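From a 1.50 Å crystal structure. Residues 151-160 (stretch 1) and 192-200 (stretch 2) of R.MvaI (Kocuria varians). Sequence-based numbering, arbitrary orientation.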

# COMPACT_ATOMS: atom_id res chain seq x y z
N SER A 151 9.03 15.10 0.90
CA SER A 151 8.82 15.66 2.22
C SER A 151 7.87 14.85 3.07
O SER A 151 6.96 14.19 2.54
CB SER A 151 8.25 17.09 2.10
OG SER A 151 6.98 17.08 1.47
N PHE A 152 8.03 14.89 4.39
CA PHE A 152 7.09 14.21 5.26
C PHE A 152 5.67 14.76 5.04
O PHE A 152 4.72 14.00 5.08
CB PHE A 152 7.43 14.41 6.75
CG PHE A 152 8.50 13.48 7.32
CD1 PHE A 152 8.63 13.32 8.70
CD2 PHE A 152 9.38 12.79 6.51
CE1 PHE A 152 9.60 12.50 9.24
CE2 PHE A 152 10.36 12.00 7.05
CZ PHE A 152 10.47 11.84 8.40
N ASP A 153 5.53 16.06 4.82
CA ASP A 153 4.19 16.64 4.65
C ASP A 153 3.50 16.11 3.40
O ASP A 153 2.30 15.88 3.42
CB ASP A 153 4.27 18.19 4.61
CG ASP A 153 4.55 18.77 5.98
OD1 ASP A 153 4.77 20.00 6.08
OD2 ASP A 153 4.57 18.07 7.02
N SER A 154 4.25 15.89 2.33
CA SER A 154 3.69 15.35 1.11
C SER A 154 3.18 13.93 1.35
O SER A 154 2.14 13.55 0.83
CB SER A 154 4.67 15.39 -0.05
OG SER A 154 5.70 14.41 0.01
N LEU A 155 3.95 13.16 2.10
CA LEU A 155 3.60 11.78 2.37
C LEU A 155 2.41 11.72 3.29
O LEU A 155 1.52 10.91 3.10
CB LEU A 155 4.79 11.01 2.97
CG LEU A 155 5.99 10.92 2.03
CD1 LEU A 155 7.11 10.25 2.79
CD2 LEU A 155 5.70 10.22 0.72
N GLN A 156 2.37 12.62 4.28
CA GLN A 156 1.22 12.75 5.16
C GLN A 156 -0.06 13.07 4.39
O GLN A 156 -1.11 12.46 4.65
CB GLN A 156 1.47 13.85 6.17
CG GLN A 156 0.34 13.98 7.18
CD GLN A 156 0.87 14.02 8.59
OE1 GLN A 156 1.01 12.98 9.21
NE2 GLN A 156 1.21 15.22 9.07
N ASN A 157 0.04 13.97 3.42
CA ASN A 157 -1.08 14.36 2.59
C ASN A 157 -1.58 13.18 1.75
O ASN A 157 -2.77 13.00 1.64
CB ASN A 157 -0.71 15.54 1.67
CG ASN A 157 -1.80 15.87 0.69
OD1 ASN A 157 -1.65 15.71 -0.52
ND2 ASN A 157 -2.94 16.36 1.21
N GLN A 158 -0.67 12.36 1.21
CA GLN A 158 -1.05 11.17 0.47
C GLN A 158 -1.79 10.18 1.34
O GLN A 158 -2.82 9.60 0.93
CB GLN A 158 0.19 10.49 -0.09
CG GLN A 158 0.77 11.23 -1.24
CD GLN A 158 -0.21 11.32 -2.37
OE1 GLN A 158 -0.61 10.30 -2.94
NE2 GLN A 158 -0.67 12.54 -2.67
N LEU A 159 -1.29 9.99 2.55
CA LEU A 159 -1.92 9.08 3.49
C LEU A 159 -3.33 9.57 3.86
O LEU A 159 -4.28 8.79 3.80
CB LEU A 159 -1.07 8.89 4.75
CG LEU A 159 0.24 8.11 4.59
CD1 LEU A 159 1.10 8.38 5.80
CD2 LEU A 159 0.03 6.59 4.38
N ASP A 160 -3.44 10.85 4.18
CA ASP A 160 -4.73 11.49 4.47
C ASP A 160 -5.73 11.34 3.31
O ASP A 160 -6.92 11.12 3.55
CB ASP A 160 -4.54 12.99 4.75
CG ASP A 160 -3.84 13.28 6.08
OD1 ASP A 160 -3.73 12.39 6.96
OD2 ASP A 160 -3.37 14.41 6.34
N ASP A 192 -5.63 3.30 10.17
CA ASP A 192 -4.71 4.43 10.04
C ASP A 192 -3.29 3.96 9.94
O ASP A 192 -2.93 2.88 10.42
CB ASP A 192 -4.84 5.44 11.18
CG ASP A 192 -4.17 6.78 10.85
OD1 ASP A 192 -4.25 7.23 9.67
OD2 ASP A 192 -3.53 7.42 11.73
N LEU A 193 -2.49 4.77 9.26
CA LEU A 193 -1.03 4.63 9.24
C LEU A 193 -0.42 6.01 9.27
O LEU A 193 -0.75 6.83 8.42
CB LEU A 193 -0.55 3.90 7.98
CG LEU A 193 0.95 3.74 7.76
CD1 LEU A 193 1.46 2.72 8.70
CD2 LEU A 193 1.21 3.30 6.31
N THR A 194 0.47 6.26 10.24
CA THR A 194 1.13 7.56 10.36
C THR A 194 2.33 7.66 9.44
O THR A 194 2.91 6.66 9.03
CB THR A 194 1.63 7.82 11.78
OG1 THR A 194 2.60 6.84 12.12
CG2 THR A 194 0.52 7.70 12.85
N VAL A 195 2.74 8.90 9.13
CA VAL A 195 3.96 9.08 8.37
C VAL A 195 5.18 8.54 9.12
O VAL A 195 6.07 8.01 8.52
CB VAL A 195 4.15 10.54 7.87
CG1 VAL A 195 4.38 11.48 9.02
CG2 VAL A 195 5.25 10.59 6.81
N GLN A 196 5.21 8.68 10.44
CA GLN A 196 6.32 8.16 11.22
C GLN A 196 6.43 6.64 11.11
O GLN A 196 7.52 6.10 10.99
CB GLN A 196 6.18 8.56 12.69
CG GLN A 196 6.48 10.01 12.94
CD GLN A 196 5.32 10.92 12.55
OE1 GLN A 196 4.16 10.48 12.46
NE2 GLN A 196 5.64 12.19 12.31
N SER A 197 5.28 5.96 11.12
CA SER A 197 5.28 4.50 11.01
C SER A 197 5.67 4.09 9.59
O SER A 197 6.39 3.11 9.38
CB SER A 197 3.90 3.95 11.32
OG SER A 197 3.59 4.03 12.68
N LEU A 198 5.21 4.86 8.61
CA LEU A 198 5.59 4.62 7.24
C LEU A 198 7.09 4.66 7.09
O LEU A 198 7.68 3.80 6.47
CB LEU A 198 4.94 5.66 6.33
CG LEU A 198 5.36 5.64 4.86
CD1 LEU A 198 4.65 4.50 4.19
CD2 LEU A 198 5.04 6.96 4.13
N CYS A 199 7.70 5.71 7.63
CA CYS A 199 9.13 5.87 7.52
C CYS A 199 9.89 4.81 8.31
O CYS A 199 10.91 4.34 7.83
CB CYS A 199 9.53 7.26 7.96
SG CYS A 199 8.98 8.56 6.82
N ARG A 200 9.40 4.42 9.49
CA ARG A 200 10.03 3.31 10.21
C ARG A 200 9.98 2.03 9.38
O ARG A 200 10.94 1.29 9.28
CB ARG A 200 9.38 3.04 11.58
CG ARG A 200 9.61 4.10 12.62
CD ARG A 200 9.03 3.66 14.00
NE ARG A 200 7.58 3.41 14.03
CZ ARG A 200 6.94 2.20 13.87
NH1 ARG A 200 7.59 1.09 13.68
NH2 ARG A 200 5.61 2.11 13.94

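Two helices of one chain meet here, 34 or more residues apart in sequence at every contact. The first runs from Phe 152 through Asp 160 and continues later in the chain. The second begins at Val 195 and also continues beyond its stretch. Their axes approach to 10.2 Å, and their N-to-C directions differ by 108°, so the helices cross steeply. The contact buries 426 Å², both sides summed. The backbones come nearest at the start of the second helix, where Gln 156 CA and Val 195 CA are 5.6 Å apart.

The backbone hydrogen bonds among these residues are those of each helix. In the first helix, Gln 156 N donates to Phe 152 O at 2.8 Å, and Leu 159 N donates to Leu 155 O at 3.0 Å. In the second, Leu 198 N donates to Thr 194 O and Cys 199 N to Val 195 O, each at 3.0 Å. No hydrogen bond crosses between the stretches. The contact rests on the packing of largely apolar side chains.

Both helices are capped in the same way. The first turn of a helix leaves amide groups without a backbone acceptor, and a hydroxyl just ahead of it can serve instead. Ser 151 OG accepts from Ser 154 N at 3.1 Å. Thr 194 OG1 accepts from Ser 197 N at 3.0 Å. The CA-to-CB bond of Thr 194 points away from the first stretch, while that of Val 195, the next residue, points toward it.

Val 195 is the knob of the interface. Its side chain sits in a hole formed by Phe 152, Leu 155, Gln 156 and Leu 159, residues on successive turns of the first helix. Val 195 CG2 lies 3.9 Å from Leu 155 CB and 3.9 Å from Phe 152 O. Val 195 CG1 is 3.7 Å from Gln 156 OE1. Gln 156 is exposed, and its CA-to-CB bond points sideways, but the end of its side chain comes nearer to the second stretch. The Val 195 CG1 to Gln 156 OE1 approach is a van der Waals contact, because a methyl group offers the amide oxygen no conventional hydrogen bond.

Leucines extend the apolar patch. The CA-to-CB bond of Leu 159 points toward the second stretch, and its side chain packs where the loop enters the helix. Leu 159 CD1 lies 3.6 Å from Leu 193 O and 3.7 Å from Val 195 N, so it covers backbone as well as side chains. Leu 159 CD2 meets Leu 193 CD2 at 4.0 Å. One turn earlier in the first helix, Leu 155 CD1 meets Leu 198 CD2 at 4.1 Å.

Sulfur meets an aromatic ring at Cys 199. Cys 199 SG is 3.7 Å from Phe 152 CE2 and 4.3 Å from the centroid of the Phe 152 ring. The approach is oblique, 34° off the ring normal. Polarizable sulfur and the ring's π electrons make this a favorable dispersion contact. Both residues are buried.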